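Glycoside hydrolase family 43 (Halothermothrix orenii, PDB 4QQS) hydrolyses O-glycosidic bonds, with alpha-L-arabinofuranosidase activity, and is probably involved in xylan degradation. Local coordinates at residues I155-Q161 / P174-P180; W193-P197 / M209-C214; Q179-E185 / K236-P241; G204-Y210 / I222-E228. Where two conformers were deposited one is given. Numbering follows the deposited sequence.

Contact 1: residues I155-Q161 / P174-P180; sequences ISQIYVQ and PVLAIQP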
# COMPACT_ATOMS: atom_id res chain seq x y z
N ILE A 155 -6.14 15.37 -9.40
CA ILE A 155 -4.97 14.52 -9.59
C ILE A 155 -4.36 14.11 -8.27
O ILE A 155 -4.09 14.95 -7.40
CB ILE A 155 -3.94 15.24 -10.51
CG1 ILE A 155 -2.78 14.32 -10.88
CG2 ILE A 155 -3.47 16.55 -9.93
CD1 ILE A 155 -1.98 14.82 -12.09
N SER A 156 -4.16 12.80 -8.11
CA SER A 156 -3.42 12.26 -6.97
C SER A 156 -1.95 12.16 -7.32
O SER A 156 -1.58 11.53 -8.31
CB SER A 156 -3.96 10.90 -6.55
OG SER A 156 -5.22 11.04 -5.91
N GLN A 157 -1.12 12.83 -6.52
CA GLN A 157 0.33 12.87 -6.68
C GLN A 157 1.00 12.20 -5.49
O GLN A 157 0.49 12.31 -4.37
CB GLN A 157 0.82 14.31 -6.71
CG GLN A 157 0.20 15.22 -7.75
CD GLN A 157 0.68 16.64 -7.54
OE1 GLN A 157 0.44 17.22 -6.48
NE2 GLN A 157 1.40 17.19 -8.51
N ILE A 158 2.13 11.54 -5.72
CA ILE A 158 2.92 10.98 -4.63
C ILE A 158 4.09 11.89 -4.30
O ILE A 158 4.87 12.23 -5.19
CB ILE A 158 3.41 9.56 -4.98
CG1 ILE A 158 2.21 8.62 -5.11
CG2 ILE A 158 4.39 9.04 -3.92
CD1 ILE A 158 2.52 7.30 -5.81
N TYR A 159 4.17 12.28 -3.03
CA TYR A 159 5.24 13.07 -2.47
C TYR A 159 6.08 12.20 -1.54
O TYR A 159 5.63 11.16 -1.05
CB TYR A 159 4.68 14.27 -1.69
CG TYR A 159 4.13 15.35 -2.58
CD1 TYR A 159 2.84 15.25 -3.11
CD2 TYR A 159 4.89 16.45 -2.92
CE1 TYR A 159 2.33 16.21 -3.95
CE2 TYR A 159 4.38 17.43 -3.76
CZ TYR A 159 3.11 17.30 -4.27
OH TYR A 159 2.62 18.27 -5.11
N VAL A 160 7.29 12.67 -1.27
CA VAL A 160 8.17 12.04 -0.30
C VAL A 160 8.82 13.10 0.57
O VAL A 160 9.17 14.19 0.11
CB VAL A 160 9.26 11.16 -0.99
CG1 VAL A 160 10.09 11.95 -2.00
CG2 VAL A 160 10.15 10.47 0.04
N GLN A 161 8.98 12.77 1.84
CA GLN A 161 9.85 13.52 2.74
C GLN A 161 10.63 12.57 3.63
O GLN A 161 10.13 11.53 4.05
CB GLN A 161 9.04 14.48 3.62
CG GLN A 161 8.50 15.66 2.84
CD GLN A 161 7.60 16.56 3.64
OE1 GLN A 161 6.37 16.39 3.63
NE2 GLN A 161 8.19 17.52 4.34
N PRO A 174 7.96 19.26 1.06
CA PRO A 174 7.55 18.05 0.33
C PRO A 174 8.23 18.00 -1.03
O PRO A 174 8.34 19.02 -1.71
CB PRO A 174 6.04 18.23 0.18
CG PRO A 174 5.65 19.16 1.29
CD PRO A 174 6.80 20.10 1.40
N VAL A 175 8.69 16.81 -1.42
CA VAL A 175 9.29 16.62 -2.71
C VAL A 175 8.32 15.80 -3.57
O VAL A 175 7.95 14.69 -3.19
CB VAL A 175 10.65 15.87 -2.59
CG1 VAL A 175 11.28 15.69 -3.96
CG2 VAL A 175 11.59 16.62 -1.67
N LEU A 176 7.89 16.34 -4.71
CA LEU A 176 7.07 15.56 -5.62
C LEU A 176 7.89 14.39 -6.14
O LEU A 176 8.99 14.59 -6.65
CB LEU A 176 6.59 16.44 -6.78
CG LEU A 176 5.76 15.73 -7.84
CD1 LEU A 176 4.46 15.15 -7.26
CD2 LEU A 176 5.47 16.68 -8.99
N ALA A 177 7.36 13.18 -6.00
CA ALA A 177 8.02 11.99 -6.50
C ALA A 177 7.50 11.67 -7.90
O ALA A 177 8.24 11.77 -8.87
CB ALA A 177 7.83 10.82 -5.56
N ILE A 178 6.21 11.34 -8.00
CA ILE A 178 5.59 11.01 -9.28
C ILE A 178 4.16 11.49 -9.31
O ILE A 178 3.50 11.62 -8.28
CB ILE A 178 5.64 9.50 -9.61
CG1 ILE A 178 4.95 8.66 -8.54
CG2 ILE A 178 7.07 9.04 -9.84
CD1 ILE A 178 4.78 7.19 -8.93
N GLN A 179 3.68 11.75 -10.52
CA GLN A 179 2.27 12.05 -10.76
C GLN A 179 1.92 11.47 -12.12
O GLN A 179 2.80 11.21 -12.94
CB GLN A 179 2.01 13.55 -10.73
CG GLN A 179 2.67 14.30 -11.86
CD GLN A 179 2.46 15.78 -11.79
OE1 GLN A 179 1.49 16.26 -11.21
NE2 GLN A 179 3.39 16.54 -12.35
N PRO A 180 0.62 11.27 -12.40
CA PRO A 180 0.23 10.71 -13.69
C PRO A 180 0.92 11.40 -14.86
O PRO A 180 0.89 12.63 -14.98
CB PRO A 180 -1.29 10.89 -13.69
CG PRO A 180 -1.63 10.68 -12.24
CD PRO A 180 -0.53 11.37 -11.48

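Contact 2: residues W193-P197 / M209-C214; sequences WNEGP and MYSANC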
# COMPACT_ATOMS: atom_id res chain seq x y z
N TRP A 193 -4.81 9.32 -11.20
CA TRP A 193 -4.21 8.82 -9.97
C TRP A 193 -2.84 8.21 -10.14
O TRP A 193 -2.63 7.36 -11.01
CB TRP A 193 -5.07 7.70 -9.36
CG TRP A 193 -6.45 8.07 -8.98
CD1 TRP A 193 -6.90 8.41 -7.75
CD2 TRP A 193 -7.60 8.07 -9.85
NE1 TRP A 193 -8.26 8.62 -7.80
CE2 TRP A 193 -8.71 8.43 -9.08
CE3 TRP A 193 -7.79 7.79 -11.22
CZ2 TRP A 193 -10.00 8.54 -9.63
CZ3 TRP A 193 -9.05 7.88 -11.75
CH2 TRP A 193 -10.13 8.26 -10.97
N ASN A 194 -1.93 8.60 -9.24
CA ASN A 194 -0.82 7.74 -8.83
C ASN A 194 -0.98 7.60 -7.31
O ASN A 194 -0.98 8.62 -6.59
CB ASN A 194 0.57 8.33 -9.11
CG ASN A 194 1.04 8.25 -10.57
OD1 ASN A 194 2.13 8.76 -10.85
ND2 ASN A 194 0.29 7.63 -11.47
N GLU A 195 -1.13 6.37 -6.83
CA GLU A 195 -1.38 6.17 -5.41
C GLU A 195 -0.77 4.86 -4.96
O GLU A 195 -0.12 4.16 -5.72
CB GLU A 195 -2.88 6.31 -5.08
CG GLU A 195 -3.73 5.23 -5.72
CD GLU A 195 -5.24 5.41 -5.50
OE1 GLU A 195 -5.67 6.39 -4.86
OE2 GLU A 195 -6.01 4.54 -5.95
N GLY A 196 -0.93 4.55 -3.68
CA GLY A 196 -0.41 3.30 -3.17
C GLY A 196 1.08 3.04 -3.35
O GLY A 196 1.46 1.93 -3.74
N PRO A 197 1.94 4.00 -3.01
CA PRO A 197 3.39 3.73 -3.11
C PRO A 197 3.86 2.62 -2.18
O PRO A 197 3.40 2.51 -1.05
CB PRO A 197 4.03 5.06 -2.71
CG PRO A 197 3.00 5.72 -1.83
CD PRO A 197 1.67 5.33 -2.45
N MET A 209 6.86 0.89 -6.37
CA MET A 209 5.65 0.37 -6.98
C MET A 209 4.50 1.32 -6.64
O MET A 209 4.48 1.91 -5.56
CB MET A 209 5.39 -1.04 -6.47
CG MET A 209 6.51 -1.98 -6.84
SD MET A 209 6.43 -3.60 -6.08
CE MET A 209 5.22 -4.32 -7.20
N TYR A 210 3.53 1.43 -7.54
CA TYR A 210 2.41 2.34 -7.31
C TYR A 210 1.28 1.90 -8.23
O TYR A 210 1.49 1.12 -9.17
CB TYR A 210 2.80 3.81 -7.58
CG TYR A 210 3.09 4.07 -9.04
CD1 TYR A 210 4.34 3.84 -9.58
CD2 TYR A 210 2.09 4.51 -9.89
CE1 TYR A 210 4.58 4.03 -10.93
CE2 TYR A 210 2.32 4.69 -11.24
CZ TYR A 210 3.57 4.46 -11.76
OH TYR A 210 3.86 4.65 -13.09
N SER A 211 0.09 2.43 -7.97
CA SER A 211 -1.09 2.12 -8.76
C SER A 211 -1.61 3.35 -9.48
O SER A 211 -1.47 4.49 -9.00
CB SER A 211 -2.18 1.56 -7.86
OG SER A 211 -1.75 0.35 -7.25
N ALA A 212 -2.23 3.13 -10.64
CA ALA A 212 -2.82 4.21 -11.42
C ALA A 212 -4.15 3.76 -12.00
O ALA A 212 -4.48 2.58 -11.99
CB ALA A 212 -1.87 4.67 -12.54
N ASN A 213 -4.87 4.74 -12.56
CA ASN A 213 -6.26 4.60 -12.99
C ASN A 213 -7.19 4.49 -11.79
O ASN A 213 -6.74 4.59 -10.65
CB ASN A 213 -6.42 3.48 -14.03
CG ASN A 213 -5.55 3.73 -15.24
OD1 ASN A 213 -5.72 4.73 -15.94
ND2 ASN A 213 -4.56 2.89 -15.45
N CYS A 214 -8.49 4.40 -12.06
CA CYS A 214 -9.48 4.43 -10.99
C CYS A 214 -9.59 3.07 -10.31
O CYS A 214 -9.72 2.05 -10.98
CB CYS A 214 -10.84 4.82 -11.57
SG CYS A 214 -12.14 4.95 -10.34
O HOH W 1 -5.16 7.65 -13.50
O HOH W 2 -8.22 5.23 -7.60
O HOH W 3 0.51 -0.04 -5.57

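Contact 3: residues Q179-E185 / K236-P241; sequences QPSQDWE and KYSGNP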
# COMPACT_ATOMS: atom_id res chain seq x y z
N GLN A 179 3.68 11.75 -10.52
CA GLN A 179 2.27 12.05 -10.76
C GLN A 179 1.92 11.47 -12.12
O GLN A 179 2.80 11.21 -12.94
CB GLN A 179 2.01 13.55 -10.73
CG GLN A 179 2.67 14.30 -11.86
CD GLN A 179 2.46 15.78 -11.79
OE1 GLN A 179 1.49 16.26 -11.21
NE2 GLN A 179 3.39 16.54 -12.35
N PRO A 180 0.62 11.27 -12.40
CA PRO A 180 0.23 10.71 -13.69
C PRO A 180 0.92 11.40 -14.86
O PRO A 180 0.89 12.63 -14.98
CB PRO A 180 -1.29 10.89 -13.69
CG PRO A 180 -1.63 10.68 -12.24
CD PRO A 180 -0.53 11.37 -11.48
N SER A 181 1.54 10.59 -15.72
CA SER A 181 2.40 11.12 -16.76
C SER A 181 2.52 10.19 -17.97
O SER A 181 2.70 10.68 -19.08
CB SER A 181 3.79 11.44 -16.20
OG SER A 181 4.44 10.27 -15.75
N GLN A 182 2.40 8.88 -17.78
CA GLN A 182 2.53 7.92 -18.87
C GLN A 182 1.16 7.61 -19.47
O GLN A 182 0.14 7.69 -18.78
CB GLN A 182 3.15 6.61 -18.36
CG GLN A 182 4.57 6.75 -17.86
CD GLN A 182 5.14 5.43 -17.39
OE1 GLN A 182 4.63 4.82 -16.46
NE2 GLN A 182 6.17 4.96 -18.07
N ASP A 183 1.14 7.23 -20.74
CA ASP A 183 -0.12 6.98 -21.42
C ASP A 183 -1.00 5.97 -20.70
O ASP A 183 -2.21 6.15 -20.68
CB ASP A 183 0.12 6.53 -22.87
CG ASP A 183 0.64 7.62 -23.71
OD1 ASP A 183 -0.19 8.43 -24.17
OD2 ASP A 183 1.88 7.68 -23.89
N TRP A 184 -0.42 4.91 -20.14
CA TRP A 184 -1.24 3.88 -19.49
C TRP A 184 -1.97 4.38 -18.24
O TRP A 184 -2.85 3.68 -17.75
CB TRP A 184 -0.39 2.63 -19.13
CG TRP A 184 0.47 2.82 -17.93
CD1 TRP A 184 1.70 3.44 -17.91
CD2 TRP A 184 0.20 2.45 -16.57
NE1 TRP A 184 2.20 3.47 -16.63
CE2 TRP A 184 1.30 2.88 -15.79
CE3 TRP A 184 -0.87 1.82 -15.93
CZ2 TRP A 184 1.37 2.65 -14.42
CZ3 TRP A 184 -0.79 1.62 -14.56
CH2 TRP A 184 0.32 2.03 -13.83
N GLU A 185 -1.60 5.57 -17.75
CA GLU A 185 -2.11 6.10 -16.49
C GLU A 185 -3.31 7.03 -16.65
O GLU A 185 -3.63 7.78 -15.74
CB GLU A 185 -1.01 6.87 -15.76
CG GLU A 185 0.19 6.01 -15.50
CD GLU A 185 1.33 6.76 -14.83
OE1 GLU A 185 1.82 7.80 -15.31
OE2 GLU A 185 1.75 6.31 -13.77
N LYS A 236 9.92 6.63 -14.23
CA LYS A 236 9.02 5.50 -14.43
C LYS A 236 9.58 4.49 -15.43
O LYS A 236 10.22 4.84 -16.42
CB LYS A 236 7.64 5.97 -14.87
CG LYS A 236 6.88 6.58 -13.72
CD LYS A 236 5.61 7.28 -14.13
CE LYS A 236 4.89 7.81 -12.90
NZ LYS A 236 3.66 8.54 -13.24
N TYR A 237 9.29 3.23 -15.18
CA TYR A 237 9.62 2.15 -16.10
C TYR A 237 8.82 2.31 -17.40
O TYR A 237 7.59 2.42 -17.40
CB TYR A 237 9.30 0.80 -15.43
CG TYR A 237 9.47 -0.39 -16.34
CD1 TYR A 237 10.62 -0.56 -17.09
CD2 TYR A 237 8.47 -1.34 -16.45
CE1 TYR A 237 10.76 -1.64 -17.94
CE2 TYR A 237 8.61 -2.45 -17.28
CZ TYR A 237 9.76 -2.59 -18.03
OH TYR A 237 9.92 -3.66 -18.87
N SER A 238 9.52 2.27 -18.52
CA SER A 238 8.88 2.47 -19.81
C SER A 238 7.86 1.39 -20.15
O SER A 238 6.92 1.64 -20.91
CB SER A 238 9.94 2.52 -20.90
OG SER A 238 10.54 1.24 -21.05
N GLY A 239 8.04 0.19 -19.59
CA GLY A 239 7.16 -0.93 -19.85
C GLY A 239 6.00 -1.09 -18.89
O GLY A 239 5.35 -2.13 -18.90
N ASN A 240 5.71 -0.07 -18.08
CA ASN A 240 4.56 -0.12 -17.20
C ASN A 240 3.26 -0.31 -18.00
O ASN A 240 3.16 0.12 -19.14
CB ASN A 240 4.44 1.19 -16.43
CG ASN A 240 5.37 1.29 -15.23
OD1 ASN A 240 5.82 0.28 -14.68
ND2 ASN A 240 5.62 2.52 -14.80
N PRO A 241 2.25 -0.93 -17.39
CA PRO A 241 2.24 -1.50 -16.04
C PRO A 241 2.91 -2.86 -15.99
O PRO A 241 2.96 -3.59 -16.98
CB PRO A 241 0.74 -1.63 -15.74
CG PRO A 241 0.14 -1.89 -17.09
CD PRO A 241 0.94 -1.03 -18.04

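Contact 4: residues G204-Y210 / I222-E228; sequences GKYYMMY and IGYAVAE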
# COMPACT_ATOMS: atom_id res chain seq x y z
N GLY A 204 21.38 -1.40 -4.86
CA GLY A 204 21.73 -0.01 -4.67
C GLY A 204 20.74 1.00 -5.21
O GLY A 204 20.91 2.19 -4.97
N LYS A 205 19.71 0.55 -5.93
CA LYS A 205 18.68 1.43 -6.45
C LYS A 205 17.36 1.21 -5.71
O LYS A 205 17.13 0.18 -5.06
CB LYS A 205 18.48 1.21 -7.95
CG LYS A 205 19.69 1.61 -8.79
CD LYS A 205 19.47 1.35 -10.27
CE LYS A 205 20.69 1.74 -11.09
NZ LYS A 205 20.60 1.29 -12.50
N TYR A 206 16.49 2.20 -5.86
CA TYR A 206 15.21 2.22 -5.16
C TYR A 206 14.09 2.09 -6.18
O TYR A 206 14.11 2.72 -7.23
CB TYR A 206 15.07 3.52 -4.37
CG TYR A 206 16.19 3.73 -3.38
CD1 TYR A 206 17.38 4.33 -3.77
CD2 TYR A 206 16.07 3.34 -2.06
CE1 TYR A 206 18.41 4.52 -2.88
CE2 TYR A 206 17.10 3.54 -1.16
CZ TYR A 206 18.28 4.14 -1.57
OH TYR A 206 19.32 4.37 -0.70
N TYR A 207 13.11 1.24 -5.86
CA TYR A 207 12.01 0.92 -6.76
C TYR A 207 10.71 1.21 -6.05
O TYR A 207 10.42 0.63 -5.01
CB TYR A 207 12.07 -0.56 -7.15
CG TYR A 207 13.29 -0.89 -7.96
CD1 TYR A 207 14.53 -1.08 -7.36
CD2 TYR A 207 13.22 -0.93 -9.34
CE1 TYR A 207 15.66 -1.32 -8.11
CE2 TYR A 207 14.36 -1.19 -10.10
CZ TYR A 207 15.56 -1.38 -9.48
OH TYR A 207 16.70 -1.62 -10.22
N MET A 208 9.92 2.12 -6.60
CA MET A 208 8.62 2.49 -6.04
C MET A 208 7.54 1.88 -6.91
O MET A 208 7.36 2.28 -8.06
CB MET A 208 8.43 4.00 -6.05
CG MET A 208 7.08 4.42 -5.43
SD MET A 208 6.58 6.08 -5.81
CE MET A 208 7.94 6.94 -5.05
N MET A 209 6.86 0.89 -6.37
CA MET A 209 5.65 0.37 -6.98
C MET A 209 4.50 1.32 -6.64
O MET A 209 4.48 1.91 -5.56
CB MET A 209 5.39 -1.04 -6.47
CG MET A 209 6.51 -1.98 -6.84
SD MET A 209 6.43 -3.60 -6.08
CE MET A 209 5.22 -4.32 -7.20
N TYR A 210 3.53 1.43 -7.54
CA TYR A 210 2.41 2.34 -7.31
C TYR A 210 1.28 1.90 -8.23
O TYR A 210 1.49 1.12 -9.17
CB TYR A 210 2.80 3.81 -7.58
CG TYR A 210 3.09 4.07 -9.04
CD1 TYR A 210 4.34 3.84 -9.58
CD2 TYR A 210 2.09 4.51 -9.89
CE1 TYR A 210 4.58 4.03 -10.93
CE2 TYR A 210 2.32 4.69 -11.24
CZ TYR A 210 3.57 4.46 -11.76
OH TYR A 210 3.86 4.65 -13.09
N ILE A 222 -0.69 -1.69 -11.67
CA ILE A 222 0.53 -1.38 -10.93
C ILE A 222 1.69 -1.16 -11.88
O ILE A 222 1.94 -1.98 -12.78
CB ILE A 222 0.86 -2.53 -9.95
CG1 ILE A 222 -0.25 -2.62 -8.90
CG2 ILE A 222 2.23 -2.32 -9.31
CD1 ILE A 222 -0.23 -3.89 -8.09
N GLY A 223 2.41 -0.07 -11.64
CA GLY A 223 3.66 0.22 -12.32
C GLY A 223 4.76 0.45 -11.31
O GLY A 223 4.53 0.38 -10.10
N TYR A 224 5.95 0.78 -11.80
CA TYR A 224 7.00 1.24 -10.89
C TYR A 224 7.84 2.35 -11.49
O TYR A 224 7.82 2.60 -12.70
CB TYR A 224 7.90 0.08 -10.41
CG TYR A 224 8.90 -0.44 -11.41
CD1 TYR A 224 10.21 0.01 -11.42
CD2 TYR A 224 8.54 -1.40 -12.34
CE1 TYR A 224 11.13 -0.49 -12.33
CE2 TYR A 224 9.45 -1.91 -13.24
CZ TYR A 224 10.74 -1.45 -13.23
OH TYR A 224 11.64 -1.99 -14.11
N ALA A 225 8.59 2.99 -10.59
CA ALA A 225 9.59 3.97 -10.93
C ALA A 225 10.87 3.63 -10.19
O ALA A 225 10.84 2.92 -9.18
CB ALA A 225 9.13 5.37 -10.56
N VAL A 226 11.99 4.14 -10.70
CA VAL A 226 13.30 3.85 -10.14
C VAL A 226 14.02 5.15 -9.82
O VAL A 226 13.91 6.14 -10.56
CB VAL A 226 14.16 2.96 -11.07
CG1 VAL A 226 14.50 3.65 -12.36
CG2 VAL A 226 15.43 2.49 -10.38
N ALA A 227 14.78 5.12 -8.72
CA ALA A 227 15.57 6.26 -8.29
C ALA A 227 16.91 5.81 -7.75
O ALA A 227 17.06 4.70 -7.27
CB ALA A 227 14.84 7.05 -7.21
N GLU A 228 17.88 6.72 -7.81
CA GLU A 228 19.19 6.49 -7.23
C GLU A 228 19.27 6.86 -5.76
O GLU A 228 20.23 6.48 -5.09
CB GLU A 228 20.25 7.26 -8.01
CG GLU A 228 20.33 6.89 -9.47
CD GLU A 228 21.50 7.54 -10.18
OE1 GLU A 228 21.81 8.71 -9.87
OE2 GLU A 228 22.10 6.87 -11.05
O HOH W 4 21.71 4.36 -6.17

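Contact 1: residues I155-Q161 / P174-P180
A short antiparallel strand pairing, broken by a shift of register, closes the outer side of the third blade of this five-bladed beta-propeller. At one end Val-160 and Val-175 form a regular hydrogen-bonded pair, Val-160 N to Val-175 O at 2.9 Å and Val-175 N to Val-160 O at 3.1 Å. Farther on, Ile-158 O accepts two successive amides, Ala-177 N at 2.8 Å and Ile-178 N at 3.2 Å, while Ile-158 N donates to Ile-178 O at 2.9 Å. The additional residue is absorbed at Ala-177, whose psi of -65° departs from extended geometry. Around the dislocation, Ile-158 CD1 meets Ile-178 CD1 at 3.9 Å, and Leu-176 CD1 makes a CH-pi contact over the Tyr-159 ring, 4.1 Å from its centroid. Tyr-159 OH donates to Gln-157 OE1 at 2.8 Å, and Gln-157 NE2 in turn donates to Gln-179 OE1 at 2.9 Å. Two residues set against one in this way define a classic beta bulge, here on the edge strand of a propeller blade.

Contact 2: residues W193-P197 / M209-C214
Directly after Glu-195, the predicted proton donor, the strand turns through a left-handed residue: Gly-196 has phi/psi of 57/49°, and so positive a phi favours glycine. Just before it, Glu-195 and Ser-211 form a hydrogen-bonded antiparallel pair: Glu-195 N donates to Ser-211 O at 2.9 Å and Ser-211 N returns a nearly straight bond to Glu-195 O at 2.8 Å. Beyond it, Pro-197 CA approaches Met-209 O at 3.2 Å as a CA-H...O contact, and a water spans the strands, donating to Gly-196 O at 2.9 Å and accepting from Ser-211 OG at 2.8 Å; Ser-211 OG is also hydrogen-bonded to the backbone N of His-256, a residue of the sodium site. The two strands form the hairpin that begins the fourth propeller blade, its first strand carrying the acid as in other family-43 enzymes. Gly-196 N donates to Asp-126 OD2, the predicted pKa modulator, and Glu-195 OE2 is bonded to Tyr-220 OH. At the other end the backbone of Cys-214 passes over the indole of Trp-193: Cys-214 CA sits 3.8 Å from the centroid of the six-membered ring in a CH-pi contact, while Cys-214 SG lies obliquely, 4.6 Å from the same centroid.

Contact 3: residues Q179-E185 / K236-P241
Two irregular loops are joined at the surface by charged and amide groups that find partners on both sides. The ammonium of Lys-236 reaches into the 179-185 loop, where Lys-236 NZ donates to Gln-179 O at 2.8 Å and Ser-181 OG at 3.1 Å and forms a salt bridge with Glu-185, 2.9 Å to OE1 and 3.0 Å to OE2. Asn-194 OD1 is a further acceptor, so some of the three ammonium protons must be shared. Glu-185 is equally well served: its OE1 also takes the backbone amides Ser-181 N and Gln-182 N, each at 2.8 Å, and its OE2 accepts from Tyr-210 OH and Asn-194 ND2. The loops are the connection from the third to the fourth propeller blade and the start of the one from the fourth to the fifth, so the contact ties together the links on either side of one blade. Gln-182 uses both ends of its amide. Gln-182 NE2 donates to Tyr-237 O at 3.0 Å, and Tyr-237 O also takes Asn-240 N at 3.2 Å in a type I turn; Gln-182 OE1 accepts Asn-240 ND2 at 3.0 Å and Trp-184 NE1 at 2.8 Å. Asn-240 OD1 is engaged by Tyr-224 N. Next to this polar group Pro-241, after a cis peptide, places CB over the face of the Trp-184 indole, a CH-pi contact 3.9 Å from the centroid of the six-membered ring.

Contact 4: residues G204-Y210 / I222-E228
Consecutive strands of a beta-meander, the second and third of the fourth propeller blade, meet here as an antiparallel hairpin, and the sizes of their side chains are matched across it. Hydrogen-bonded pairs Tyr-206/Ala-227, Met-208/Ala-225 and Tyr-210/Gly-223 each set a large residue against a small one. The fit is closest at Gly-223, whose CA lies against a face of the Tyr-210 ring; a beta carbon there would come within 3.2 Å of Tyr-210 OH, so the missing side chain makes the hollow in which the phenol lies. Ala-225 and Ala-227 project little on this face, while the end of Met-208 leads away from the hairpin to pack on Ala-177 and Ile-178 of the preceding blade. The opposite face is bulkier and turns towards the fifth blade. Val-226 CG2 sits over the Tyr-207 ring, 4.1 Å from its centroid, in a CH-pi contact. Tyr-207 CD2 touches Tyr-224 CE1 at 3.7 Å, the two rings oblique at 46°, and Phe-294 adds an edge-to-face contact with Tyr-207. Met-209 fits between Tyr-224 and Ile-222, with Met-209 CG 4.3 Å from Tyr-224 CB and Met-209 CE 4.2 Å from Ile-222 CG2. Where the strands part, one water donates to both Gly-204 O at 2.6 Å and Glu-228 O at 2.8 Å.

The four contacts illustrate how a propeller blade is built and joined to its neighbours. Contact 1 belongs to the third blade; contacts 2 and 4 are successive hairpins of the fourth, sharing strand 205-212, with centres about 12 Å apart. Contact 1 closes before contact 2 opens, contacts 2 and 4 interleave along the chain, and contact 4 is nested in the long loop closed by contact 3, as is contact 2. Centres of contacts 2 and 3 lie about 10 Å apart. The blades interlock: Ile-178 packs on Met-208 and Tyr-210, and Ser-156 bonds to Asn-194. The strand bearing the predicted acid Glu-195 is thereby held from both sides.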